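PDB 6VVG: arginine kinase from Cydia pomonella granulosis virus, which binds AMP in its nucleotide pocket and, as a member of the protein kinase family, probably transfers phosphate from ATP to serine or threonine side chains. Local coordinates for residues 17-22 with 33-38; 65-70 with 130-135; 76-81 with 88-93; 123-128 with 156-161. All coordinates share one frame; numbering follows the deposited sequence.

Contact 1 of 4, residues 17-22 with 33-38; sequences YEILKK and SVYLCK. With AMP (adenosine monophosphate), chain C.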
# COMPACT_ATOMS: atom_id res chain seq x y z
N TYR A 17 -28.12 -2.07 -0.37
CA TYR A 17 -27.68 -3.38 0.09
C TYR A 17 -28.41 -3.80 1.36
O TYR A 17 -28.61 -3.01 2.28
CB TYR A 17 -26.17 -3.35 0.35
CG TYR A 17 -25.35 -3.38 -0.92
CD1 TYR A 17 -25.09 -4.58 -1.57
CD2 TYR A 17 -24.85 -2.22 -1.48
CE1 TYR A 17 -24.34 -4.62 -2.73
CE2 TYR A 17 -24.10 -2.25 -2.65
CZ TYR A 17 -23.85 -3.45 -3.26
OH TYR A 17 -23.11 -3.49 -4.42
N GLU A 18 -28.83 -5.07 1.38
CA GLU A 18 -29.56 -5.66 2.49
C GLU A 18 -28.84 -6.92 2.94
O GLU A 18 -28.29 -7.67 2.11
CB GLU A 18 -31.01 -5.97 2.09
CG GLU A 18 -31.24 -7.36 1.53
CD GLU A 18 -32.45 -7.42 0.61
OE1 GLU A 18 -33.59 -7.40 1.13
OE2 GLU A 18 -32.27 -7.49 -0.62
N ILE A 19 -28.83 -7.16 4.25
CA ILE A 19 -28.01 -8.20 4.85
C ILE A 19 -28.81 -9.49 4.94
O ILE A 19 -29.92 -9.52 5.48
CB ILE A 19 -27.52 -7.77 6.24
CG1 ILE A 19 -26.68 -6.49 6.13
CG2 ILE A 19 -26.73 -8.88 6.90
CD1 ILE A 19 -25.21 -6.73 5.90
N LEU A 20 -28.23 -10.58 4.42
CA LEU A 20 -28.90 -11.87 4.39
C LEU A 20 -28.46 -12.80 5.52
O LEU A 20 -29.30 -13.47 6.12
CB LEU A 20 -28.65 -12.56 3.05
CG LEU A 20 -29.09 -11.82 1.79
CD1 LEU A 20 -29.05 -12.75 0.57
CD2 LEU A 20 -30.48 -11.22 1.95
N LYS A 21 -27.16 -12.85 5.82
CA LYS A 21 -26.69 -13.70 6.90
C LYS A 21 -25.25 -13.34 7.23
O LYS A 21 -24.56 -12.68 6.45
CB LYS A 21 -26.78 -15.18 6.51
CG LYS A 21 -26.07 -15.57 5.20
CD LYS A 21 -26.05 -17.10 4.96
CE LYS A 21 -26.01 -17.92 6.25
NZ LYS A 21 -26.16 -19.37 6.04
N LYS A 22 -24.81 -13.81 8.40
CA LYS A 22 -23.41 -13.73 8.81
C LYS A 22 -22.69 -14.98 8.31
O LYS A 22 -23.16 -16.10 8.54
CB LYS A 22 -23.29 -13.62 10.33
CG LYS A 22 -21.86 -13.63 10.87
CD LYS A 22 -21.87 -13.21 12.34
CE LYS A 22 -20.56 -13.57 13.04
NZ LYS A 22 -19.63 -12.41 13.08
N SER A 33 -15.96 -8.70 10.48
CA SER A 33 -17.04 -9.68 10.35
C SER A 33 -17.58 -9.60 8.93
O SER A 33 -17.67 -8.52 8.34
CB SER A 33 -18.16 -9.44 11.37
OG SER A 33 -17.74 -9.85 12.66
N VAL A 34 -17.92 -10.76 8.37
CA VAL A 34 -18.26 -10.89 6.95
C VAL A 34 -19.70 -11.37 6.84
O VAL A 34 -20.10 -12.31 7.53
CB VAL A 34 -17.29 -11.86 6.25
CG1 VAL A 34 -17.73 -12.13 4.82
CG2 VAL A 34 -15.86 -11.31 6.29
N TYR A 35 -20.46 -10.72 5.96
CA TYR A 35 -21.88 -11.00 5.81
C TYR A 35 -22.24 -11.20 4.35
O TYR A 35 -21.64 -10.62 3.45
CB TYR A 35 -22.74 -9.85 6.37
CG TYR A 35 -22.44 -9.48 7.80
CD1 TYR A 35 -21.40 -8.62 8.11
CD2 TYR A 35 -23.20 -10.00 8.84
CE1 TYR A 35 -21.11 -8.29 9.42
CE2 TYR A 35 -22.92 -9.67 10.15
CZ TYR A 35 -21.88 -8.82 10.44
OH TYR A 35 -21.61 -8.49 11.74
N LEU A 36 -23.27 -12.03 4.13
CA LEU A 36 -23.89 -12.16 2.82
C LEU A 36 -24.84 -10.98 2.60
O LEU A 36 -25.67 -10.67 3.45
CB LEU A 36 -24.64 -13.49 2.71
CG LEU A 36 -25.11 -13.92 1.33
CD1 LEU A 36 -23.93 -14.30 0.44
CD2 LEU A 36 -26.10 -15.07 1.44
N CYS A 37 -24.71 -10.34 1.45
CA CYS A 37 -25.46 -9.13 1.15
C CYS A 37 -26.20 -9.29 -0.16
O CYS A 37 -25.95 -10.22 -0.93
CB CYS A 37 -24.55 -7.89 1.09
SG CYS A 37 -22.98 -8.10 0.36
N LYS A 38 -27.10 -8.34 -0.44
CA LYS A 38 -27.88 -8.35 -1.66
C LYS A 38 -28.52 -6.98 -1.87
O LYS A 38 -28.95 -6.34 -0.90
CB LYS A 38 -28.97 -9.44 -1.63
CG LYS A 38 -29.39 -9.95 -3.02
CD LYS A 38 -30.51 -10.98 -2.92
CE LYS A 38 -31.86 -10.31 -2.69
NZ LYS A 38 -32.96 -11.31 -2.53
P AMP C . -12.54 -13.57 5.27
O1P AMP C . -11.67 -14.20 6.33
O2P AMP C . -12.27 -14.29 3.96
O3P AMP C . -12.33 -12.08 5.31
O5' AMP C . -14.08 -13.83 5.62
C5' AMP C . -14.46 -14.88 6.49
C4' AMP C . -15.06 -16.04 5.74
O4' AMP C . -16.16 -15.59 4.90
C3' AMP C . -14.14 -16.76 4.76
O3' AMP C . -13.24 -17.66 5.40
C2' AMP C . -15.13 -17.43 3.83
O2' AMP C . -15.71 -18.57 4.45
C1' AMP C . -16.19 -16.34 3.70
N9 AMP C . -15.89 -15.44 2.58
C8 AMP C . -15.04 -14.41 2.66
N7 AMP C . -14.99 -13.82 1.47
C5 AMP C . -15.81 -14.49 0.64
C6 AMP C . -16.13 -14.30 -0.68
N6 AMP C . -15.70 -13.32 -1.66
N1 AMP C . -16.99 -15.11 -1.28
C2 AMP C . -17.55 -16.13 -0.59
N3 AMP C . -17.24 -16.32 0.71
C4 AMP C . -16.37 -15.49 1.33
O HOH W 1 -17.12 -12.44 13.14
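E18 and K38 sit opposite each other in an antiparallel ladder held by main-chain hydrogen bonds. E18 N gives to K38 O over 2.6 Å, and the return bond from K38 N is weak. Further along, L20 N meets L36 O almost straight, at 169°, while L36 N donates to K21 O over 2.7 Å. L20 and K21 therefore both face L36: a classic beta bulge that shifts the register by one.

Apolar contacts fill in around it. The bulge points the CB of L20 at the other strand, and its CD1 touches both L36 CD2, at 3.9 Å, and K38 CB. K21 has CG between the backbone N and the carbonyl carbon (chi1 55°), and this CG rests 3.5 Å from L36 CB. On the face shared by I19, Y35 and K22, I19 CD1 packs 4.0 Å from Y35 CB, and K22 CB lies near Y35 CD2 and CE2.

E18 and K38 run side by side, but E18 OE2 stays 4.3 Å from K38 NZ, beyond a salt bridge. K22 NZ shares a water with S33 OG; its salt bridge is with D24.

V34 CG2 comes within 3.2 Å of AMP O5', as expected of the hairpin that covers the nucleotide in protein kinases. Strand 17-22 is an edge strand of this chain's five-stranded sheet, and strand 32-39 lies between it and strand 45-51.

Contact 2 of 4, residues 65-70 with 130-135; sequences ILMRNN and NDLHKN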
# COMPACT_ATOMS: atom_id res chain seq x y z
N ILE A 65 -7.70 -3.65 -5.67
CA ILE A 65 -7.59 -2.82 -6.86
C ILE A 65 -6.49 -3.34 -7.77
O ILE A 65 -6.71 -3.55 -8.97
CB ILE A 65 -7.33 -1.35 -6.47
CG1 ILE A 65 -8.48 -0.80 -5.62
CG2 ILE A 65 -7.12 -0.50 -7.72
CD1 ILE A 65 -9.85 -0.97 -6.24
N LEU A 66 -5.29 -3.54 -7.22
CA LEU A 66 -4.17 -3.96 -8.05
C LEU A 66 -4.48 -5.25 -8.79
O LEU A 66 -4.07 -5.43 -9.94
CB LEU A 66 -2.92 -4.13 -7.18
CG LEU A 66 -2.26 -2.85 -6.68
CD1 LEU A 66 -1.14 -3.18 -5.70
CD2 LEU A 66 -1.74 -2.02 -7.84
N MET A 67 -5.21 -6.16 -8.15
CA MET A 67 -5.51 -7.47 -8.72
C MET A 67 -6.91 -7.54 -9.33
O MET A 67 -7.45 -8.63 -9.51
CB MET A 67 -5.34 -8.55 -7.66
CG MET A 67 -4.05 -8.46 -6.87
SD MET A 67 -2.59 -8.26 -7.92
CE MET A 67 -2.67 -9.77 -8.88
N ARG A 68 -7.49 -6.39 -9.67
CA ARG A 68 -8.86 -6.36 -10.18
C ARG A 68 -9.04 -7.29 -11.37
O ARG A 68 -10.07 -7.96 -11.49
CB ARG A 68 -9.24 -4.93 -10.57
N ASN A 69 -8.05 -7.35 -12.26
CA ASN A 69 -8.18 -8.10 -13.51
C ASN A 69 -7.57 -9.49 -13.43
O ASN A 69 -7.44 -10.15 -14.47
CB ASN A 69 -7.54 -7.31 -14.64
CG ASN A 69 -8.29 -6.03 -14.97
OD1 ASN A 69 -9.52 -6.02 -15.03
ND2 ASN A 69 -7.56 -4.94 -15.17
N ASN A 70 -7.21 -9.96 -12.24
CA ASN A 70 -6.70 -11.32 -12.07
C ASN A 70 -7.86 -12.22 -11.67
O ASN A 70 -8.53 -11.94 -10.66
CB ASN A 70 -5.62 -11.35 -11.00
CG ASN A 70 -4.94 -12.71 -10.90
OD1 ASN A 70 -5.57 -13.69 -10.49
ND2 ASN A 70 -3.67 -12.77 -11.27
N ASN A 130 2.51 -14.67 -7.36
CA ASN A 130 3.56 -13.98 -8.10
C ASN A 130 3.05 -12.69 -8.72
O ASN A 130 3.73 -11.66 -8.67
CB ASN A 130 4.13 -14.90 -9.19
CG ASN A 130 5.38 -14.32 -9.84
OD1 ASN A 130 6.35 -13.99 -9.17
ND2 ASN A 130 5.35 -14.19 -11.16
N ASP A 131 1.86 -12.73 -9.33
CA ASP A 131 1.28 -11.52 -9.90
C ASP A 131 1.14 -10.42 -8.84
O ASP A 131 1.47 -9.27 -9.10
CB ASP A 131 -0.08 -11.84 -10.52
CG ASP A 131 -0.53 -10.78 -11.52
OD1 ASP A 131 0.33 -9.99 -11.97
OD2 ASP A 131 -1.73 -10.74 -11.84
N LEU A 132 0.66 -10.79 -7.65
CA LEU A 132 0.61 -9.82 -6.56
C LEU A 132 2.00 -9.30 -6.22
O LEU A 132 2.18 -8.09 -6.03
CB LEU A 132 -0.02 -10.47 -5.33
CG LEU A 132 0.05 -9.71 -4.00
CD1 LEU A 132 -0.55 -8.33 -4.16
CD2 LEU A 132 -0.66 -10.49 -2.90
N HIS A 133 2.99 -10.19 -6.17
CA HIS A 133 4.33 -9.81 -5.75
C HIS A 133 4.98 -8.82 -6.69
O HIS A 133 5.86 -8.06 -6.26
CB HIS A 133 5.19 -11.07 -5.62
CG HIS A 133 4.77 -11.97 -4.49
ND1 HIS A 133 5.14 -13.29 -4.41
CD2 HIS A 133 4.01 -11.72 -3.39
CE1 HIS A 133 4.63 -13.83 -3.31
NE2 HIS A 133 3.95 -12.89 -2.67
N LYS A 134 4.58 -8.79 -7.97
CA LYS A 134 5.14 -7.80 -8.88
C LYS A 134 4.92 -6.37 -8.38
O LYS A 134 5.64 -5.46 -8.81
CB LYS A 134 4.53 -7.96 -10.27
CG LYS A 134 4.97 -9.20 -11.05
CD LYS A 134 4.25 -9.26 -12.40
CE LYS A 134 4.47 -10.59 -13.11
NZ LYS A 134 3.19 -11.17 -13.62
N ASN A 135 3.94 -6.17 -7.51
CA ASN A 135 3.67 -4.86 -6.91
C ASN A 135 4.48 -4.62 -5.65
O ASN A 135 4.30 -3.58 -5.00
CB ASN A 135 2.18 -4.74 -6.59
CG ASN A 135 1.30 -4.97 -7.80
OD1 ASN A 135 1.21 -4.13 -8.70
ND2 ASN A 135 0.64 -6.13 -7.84
O HOH W 2 -0.88 -6.36 -10.24
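M67 reaches from just beyond helix 59-66 to touch D131, L132 and N135. Its CB does not point straight across; the bends at chi2 (-48°) and chi3 (-61°) bring SD and CE to the other segment. SD lies 3.8 Å from L132 CA and about as near N135 ND2. At the tip, CE is 3.7 Å from L132 N and also meets the carboxylate of D131.

That carboxylate is modelled in two conformers. In the one described here, N70 ND2 donates to the anti lone pair of D131 OD2, 2.9 Å away and in the amide plane of N70, and K134 NZ forms a salt bridge with D131 OD1. N70 OD1 takes the N-H of N72.

On the other side of M67, L66 and N135 meet tip to tip, L66 CD1 lying 3.7 Å from N135 CG. N135 ND2 is held by L132 O, 3.1 Å away, which also accepts N135 N, and it gives to a water only weakly bonded to L66 O.

In kinase terms the turn after the alpha C helix, here 59-66, packs on the C-terminal end of helix 115-133, with strand 137-138 touching both L66 and L132.

Contact 3 of 4, residues 76-81 with 88-93; sequences LHNFVF and LLIMDY. With AMP (adenosine monophosphate), chain C.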
# COMPACT_ATOMS: atom_id res chain seq x y z
N LEU A 76 -13.43 -5.86 -5.80
CA LEU A 76 -14.03 -4.96 -4.83
C LEU A 76 -14.97 -4.00 -5.56
O LEU A 76 -14.54 -3.26 -6.45
CB LEU A 76 -12.95 -4.17 -4.08
CG LEU A 76 -13.47 -3.21 -3.01
CD1 LEU A 76 -13.96 -3.99 -1.80
CD2 LEU A 76 -12.39 -2.21 -2.60
N HIS A 77 -16.24 -4.01 -5.16
CA HIS A 77 -17.24 -3.20 -5.84
C HIS A 77 -17.45 -1.85 -5.16
O HIS A 77 -17.50 -0.82 -5.83
CB HIS A 77 -18.56 -3.97 -5.92
CG HIS A 77 -18.55 -5.06 -6.94
ND1 HIS A 77 -18.44 -4.81 -8.29
CD2 HIS A 77 -18.60 -6.41 -6.81
CE1 HIS A 77 -18.44 -5.95 -8.95
NE2 HIS A 77 -18.55 -6.93 -8.08
N ASN A 78 -17.54 -1.84 -3.83
CA ASN A 78 -17.66 -0.60 -3.08
C ASN A 78 -16.81 -0.69 -1.83
O ASN A 78 -16.53 -1.79 -1.33
CB ASN A 78 -19.11 -0.31 -2.69
CG ASN A 78 -20.04 -0.29 -3.89
OD1 ASN A 78 -20.33 0.77 -4.45
ND2 ASN A 78 -20.52 -1.46 -4.28
N PHE A 79 -16.39 0.46 -1.32
CA PHE A 79 -15.56 0.53 -0.12
C PHE A 79 -15.75 1.90 0.50
O PHE A 79 -15.59 2.92 -0.18
CB PHE A 79 -14.09 0.26 -0.45
CG PHE A 79 -13.15 0.55 0.67
CD1 PHE A 79 -13.31 -0.03 1.92
CD2 PHE A 79 -12.08 1.41 0.48
CE1 PHE A 79 -12.43 0.25 2.95
CE2 PHE A 79 -11.20 1.69 1.49
CZ PHE A 79 -11.37 1.11 2.74
N VAL A 80 -16.12 1.92 1.78
CA VAL A 80 -16.32 3.15 2.53
C VAL A 80 -15.47 3.04 3.79
O VAL A 80 -15.72 2.17 4.64
CB VAL A 80 -17.80 3.37 2.89
CG1 VAL A 80 -17.94 4.65 3.69
CG2 VAL A 80 -18.66 3.40 1.64
N PHE A 81 -14.46 3.89 3.90
CA PHE A 81 -13.64 3.97 5.10
C PHE A 81 -14.08 5.17 5.92
O PHE A 81 -14.33 6.25 5.38
CB PHE A 81 -12.15 4.10 4.74
CG PHE A 81 -11.31 4.65 5.85
CD1 PHE A 81 -10.78 3.81 6.82
CD2 PHE A 81 -11.05 6.01 5.93
CE1 PHE A 81 -10.00 4.33 7.85
CE2 PHE A 81 -10.27 6.52 6.95
CZ PHE A 81 -9.75 5.69 7.91
N LEU A 88 -16.64 -0.36 5.32
CA LEU A 88 -17.32 -1.40 4.58
C LEU A 88 -16.54 -1.77 3.32
O LEU A 88 -16.06 -0.90 2.60
CB LEU A 88 -18.71 -0.94 4.16
CG LEU A 88 -19.66 -0.36 5.20
CD1 LEU A 88 -21.08 -0.27 4.61
CD2 LEU A 88 -19.64 -1.20 6.45
N LEU A 89 -16.45 -3.07 3.05
CA LEU A 89 -15.97 -3.58 1.77
C LEU A 89 -17.05 -4.47 1.18
O LEU A 89 -17.41 -5.49 1.78
CB LEU A 89 -14.66 -4.36 1.92
CG LEU A 89 -13.37 -3.61 2.23
CD1 LEU A 89 -13.37 -3.15 3.67
CD2 LEU A 89 -12.17 -4.50 1.94
N ILE A 90 -17.58 -4.09 0.02
CA ILE A 90 -18.59 -4.88 -0.68
C ILE A 90 -17.90 -5.54 -1.87
O ILE A 90 -17.47 -4.85 -2.81
CB ILE A 90 -19.79 -4.04 -1.12
CG1 ILE A 90 -20.45 -3.41 0.11
CG2 ILE A 90 -20.78 -4.89 -1.89
CD1 ILE A 90 -21.60 -2.48 -0.22
N MET A 91 -17.82 -6.86 -1.85
CA MET A 91 -17.05 -7.64 -2.81
C MET A 91 -17.92 -8.76 -3.37
O MET A 91 -19.01 -9.04 -2.88
CB MET A 91 -15.79 -8.23 -2.15
CG MET A 91 -16.11 -9.19 -1.00
SD MET A 91 -14.63 -9.81 -0.16
CE MET A 91 -13.82 -8.28 0.28
N ASP A 92 -17.41 -9.39 -4.43
CA ASP A 92 -18.12 -10.52 -5.01
C ASP A 92 -18.19 -11.68 -4.02
O ASP A 92 -17.31 -11.85 -3.17
CB ASP A 92 -17.41 -11.00 -6.28
CG ASP A 92 -17.77 -10.19 -7.51
OD1 ASP A 92 -18.87 -9.60 -7.55
OD2 ASP A 92 -16.95 -10.15 -8.45
N TYR A 93 -19.26 -12.46 -4.13
CA TYR A 93 -19.32 -13.81 -3.56
C TYR A 93 -18.84 -14.77 -4.65
O TYR A 93 -19.45 -14.84 -5.72
CB TYR A 93 -20.74 -14.16 -3.12
CG TYR A 93 -20.86 -15.51 -2.43
CD1 TYR A 93 -20.72 -16.69 -3.14
CD2 TYR A 93 -21.11 -15.59 -1.06
CE1 TYR A 93 -20.83 -17.92 -2.52
CE2 TYR A 93 -21.21 -16.82 -0.43
CZ TYR A 93 -21.07 -17.98 -1.16
OH TYR A 93 -21.18 -19.20 -0.54
P AMP C . -12.54 -13.57 5.27
O1P AMP C . -11.67 -14.20 6.33
O2P AMP C . -12.27 -14.29 3.96
O3P AMP C . -12.33 -12.08 5.31
O5' AMP C . -14.08 -13.83 5.62
C5' AMP C . -14.46 -14.88 6.49
C4' AMP C . -15.06 -16.04 5.74
O4' AMP C . -16.16 -15.59 4.90
C3' AMP C . -14.14 -16.76 4.76
O3' AMP C . -13.24 -17.66 5.40
C2' AMP C . -15.13 -17.43 3.83
O2' AMP C . -15.71 -18.57 4.45
C1' AMP C . -16.19 -16.34 3.70
N9 AMP C . -15.89 -15.44 2.58
C8 AMP C . -15.04 -14.41 2.66
N7 AMP C . -14.99 -13.82 1.47
C5 AMP C . -15.81 -14.49 0.64
C6 AMP C . -16.13 -14.30 -0.68
N6 AMP C . -15.70 -13.32 -1.66
N1 AMP C . -16.99 -15.11 -1.28
C2 AMP C . -17.55 -16.13 -0.59
N3 AMP C . -17.24 -16.32 0.71
C4 AMP C . -16.37 -15.49 1.33
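Residues 76-80 pair with 88-91 in an antiparallel beta hairpin, the fourth and fifth strands of the kinase N-lobe sheet; the hairpin's second strand runs into the hinge that holds the adenine. V80 and L88 exchange two main-chain bonds, and I90 N gives to N78 O over 2.9 Å. At the other end I90 O accepts H77 N, at 2.8 Å, and N78 N, at 3.2 Å: H77 and N78 both face I90 in a classic beta bulge.

On the face of L76, F79, L89 and M91, F79 and L89 lie side by side, F79 CD1 being 3.6 Å from L89 CD1. The edge of the same ring comes up to L88 O. L76 CD1 packs across the strands on L89 CB, with helix 59-66 against this face. Along its outer edge strand 76-82 pairs antiparallel, through N78 to F81, with a strand of the second subunit, so the sheet crosses the interface.

At the bulge the CB of H77 points at the other strand, the ring ending beside D92. H77 NE2 donates to D92 OD1 over 2.7 Å, the oxygen in the ring plane but itself met 50° above the carboxylate plane; K44 salt-bridges the same oxygen. H77 ND1 is bonded to D83 of the second subunit, and two carboxylate partners would favour a charged imidazole.

M91 corresponds to the gatekeeper of kinases. Next to it, D92 O takes a weak bond from AMP N6 at 2.7 Å, and the Y93 ring turns one face to AMP C2, which stands 3.6 Å above its centre.

Contact 4 of 4, residues 123-128 with 156-161; sequences ITLVTA and LFVCDY. With AMP (adenosine monophosphate), chain C.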
# COMPACT_ATOMS: atom_id res chain seq x y z
N ILE A 123 -0.24 -24.62 -8.89
CA ILE A 123 0.21 -23.80 -10.01
C ILE A 123 -0.54 -22.48 -10.01
O ILE A 123 0.05 -21.40 -10.15
CB ILE A 123 0.03 -24.56 -11.34
CG1 ILE A 123 1.04 -25.69 -11.46
CG2 ILE A 123 0.16 -23.60 -12.51
CD1 ILE A 123 0.80 -26.62 -12.64
N THR A 124 -1.87 -22.54 -9.87
CA THR A 124 -2.67 -21.33 -9.84
C THR A 124 -2.28 -20.43 -8.68
O THR A 124 -2.10 -19.21 -8.85
CB THR A 124 -4.16 -21.70 -9.75
OG1 THR A 124 -4.50 -22.56 -10.84
CG2 THR A 124 -5.03 -20.45 -9.79
N LEU A 125 -2.13 -21.00 -7.49
CA LEU A 125 -1.79 -20.21 -6.31
C LEU A 125 -0.45 -19.52 -6.49
O LEU A 125 -0.31 -18.32 -6.21
CB LEU A 125 -1.77 -21.10 -5.07
CG LEU A 125 -1.31 -20.47 -3.76
CD1 LEU A 125 -2.22 -19.31 -3.39
CD2 LEU A 125 -1.28 -21.52 -2.66
N VAL A 126 0.56 -20.26 -6.96
CA VAL A 126 1.89 -19.69 -7.15
C VAL A 126 1.84 -18.57 -8.18
O VAL A 126 2.41 -17.49 -7.98
CB VAL A 126 2.89 -20.79 -7.56
CG1 VAL A 126 4.20 -20.18 -8.02
CG2 VAL A 126 3.11 -21.76 -6.40
N THR A 127 1.15 -18.81 -9.29
CA THR A 127 1.04 -17.80 -10.34
C THR A 127 0.32 -16.56 -9.83
O THR A 127 0.74 -15.43 -10.11
CB THR A 127 0.30 -18.38 -11.54
OG1 THR A 127 1.09 -19.42 -12.13
CG2 THR A 127 0.02 -17.31 -12.58
N ALA A 128 -0.77 -16.75 -9.08
CA ALA A 128 -1.53 -15.61 -8.57
C ALA A 128 -0.70 -14.80 -7.58
O ALA A 128 -0.65 -13.57 -7.67
CB ALA A 128 -2.82 -16.10 -7.92
N LEU A 156 -9.76 -21.33 -7.95
CA LEU A 156 -9.11 -20.90 -6.73
C LEU A 156 -9.18 -19.39 -6.60
O LEU A 156 -8.80 -18.66 -7.53
CB LEU A 156 -7.65 -21.36 -6.71
CG LEU A 156 -6.84 -21.05 -5.45
CD1 LEU A 156 -7.27 -21.97 -4.32
CD2 LEU A 156 -5.35 -21.20 -5.73
N PHE A 157 -9.68 -18.92 -5.46
CA PHE A 157 -9.70 -17.50 -5.14
C PHE A 157 -8.88 -17.26 -3.88
O PHE A 157 -9.19 -17.82 -2.83
CB PHE A 157 -11.13 -16.99 -4.94
CG PHE A 157 -12.05 -17.26 -6.09
CD1 PHE A 157 -12.73 -18.47 -6.17
CD2 PHE A 157 -12.24 -16.32 -7.08
CE1 PHE A 157 -13.57 -18.73 -7.23
CE2 PHE A 157 -13.09 -16.58 -8.15
CZ PHE A 157 -13.75 -17.79 -8.22
N VAL A 158 -7.86 -16.41 -3.99
CA VAL A 158 -7.15 -15.89 -2.83
C VAL A 158 -8.00 -14.79 -2.21
O VAL A 158 -8.51 -13.91 -2.92
CB VAL A 158 -5.77 -15.36 -3.23
CG1 VAL A 158 -4.95 -15.01 -1.99
CG2 VAL A 158 -5.04 -16.38 -4.09
N CYS A 159 -8.15 -14.81 -0.89
CA CYS A 159 -9.00 -13.84 -0.21
C CYS A 159 -8.36 -13.37 1.09
O CYS A 159 -7.31 -13.86 1.51
CB CYS A 159 -10.40 -14.43 0.07
SG CYS A 159 -10.49 -15.53 1.51
N ASP A 160 -9.02 -12.39 1.71
CA ASP A 160 -8.61 -11.79 2.98
C ASP A 160 -7.21 -11.16 2.88
O ASP A 160 -6.21 -11.68 3.38
CB ASP A 160 -8.66 -12.78 4.14
CG ASP A 160 -8.65 -12.07 5.50
OD1 ASP A 160 -8.35 -10.85 5.52
OD2 ASP A 160 -8.94 -12.71 6.53
N TYR A 161 -7.16 -10.03 2.18
CA TYR A 161 -5.95 -9.23 2.07
C TYR A 161 -5.73 -8.31 3.27
O TYR A 161 -4.96 -7.35 3.18
CB TYR A 161 -5.99 -8.43 0.77
CG TYR A 161 -6.65 -9.20 -0.37
CD1 TYR A 161 -6.37 -10.54 -0.59
CD2 TYR A 161 -7.57 -8.58 -1.21
CE1 TYR A 161 -6.97 -11.25 -1.61
CE2 TYR A 161 -8.18 -9.28 -2.23
CZ TYR A 161 -7.88 -10.61 -2.43
OH TYR A 161 -8.48 -11.32 -3.44
P AMP C . -12.54 -13.57 5.27
O1P AMP C . -11.67 -14.20 6.33
O2P AMP C . -12.27 -14.29 3.96
O3P AMP C . -12.33 -12.08 5.31
O5' AMP C . -14.08 -13.83 5.62
C5' AMP C . -14.46 -14.88 6.49
C4' AMP C . -15.06 -16.04 5.74
O4' AMP C . -16.16 -15.59 4.90
C3' AMP C . -14.14 -16.76 4.76
O3' AMP C . -13.24 -17.66 5.40
C2' AMP C . -15.13 -17.43 3.83
O2' AMP C . -15.71 -18.57 4.45
C1' AMP C . -16.19 -16.34 3.70
N9 AMP C . -15.89 -15.44 2.58
C8 AMP C . -15.04 -14.41 2.66
N7 AMP C . -14.99 -13.82 1.47
C5 AMP C . -15.81 -14.49 0.64
C6 AMP C . -16.13 -14.30 -0.68
N6 AMP C . -15.70 -13.32 -1.66
N1 AMP C . -16.99 -15.11 -1.28
C2 AMP C . -17.55 -16.13 -0.59
N3 AMP C . -17.24 -16.32 0.71
C4 AMP C . -16.37 -15.49 1.33
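L156 and V158 present their side chains to one flank of helix 115-133, where T124, L125 and A128 receive them in a buried, wholly apolar contact. T124 and L156 slide past each other in opposite directions, T124 CG2 lying 4.1 Å from L156 CB. The hydroxyl of T124 bonds to K120 O within its own helix. L156 CG is anti to the backbone N (chi1 -177°), and the CD2 branch beyond it rests 3.6 Å from L125 CB and close to L125 N.

L125 and V158 cross at about a right angle. L125 CD1 meets V158 CG2 at 4.1 Å, and V158 CG2 also lies 4.4 Å from A128 CB. V158 O accepts the hydroxyl of Y161 over 2.6 Å, which ties the strand to the turn that follows; Y161 OH in turn accepts I74 N.

F157 points away from the helix, so the two sides of this short strand serve different neighbours. Just beyond it, D160 OD2 lies 3.1 Å from AMP O1P. D160, Y161 and G162 occupy the place of the DFG motif of protein kinases: the strand leading into it is backed by helix 115-133, while C159 and D160 just beyond reach the nucleotide.

In the fold
Contacts 1 and 3 lie in the same five-stranded sheet, touching through Y17 and L36 against N78, I90 and Y93; each is a bulged hairpin with one edge strand, 17-22 or 76-82, the latter paired with the second subunit. Contact 1 is partly exposed and mixes charged with apolar side chains, whereas contact 3 is buried and mostly apolar, with an H77-D92 hydrogen bond at its hinge end. Contacts 2 and 4 share helix 115-133. Contact 4 is a core contact of aliphatic groups alone, while contact 2, partly buried, relies on amide, carboxylate and thioether groups where the two lobes meet. Contacts 1, 3 and 4 reach AMP; contacts 1, 2 and 3 touch the second subunit.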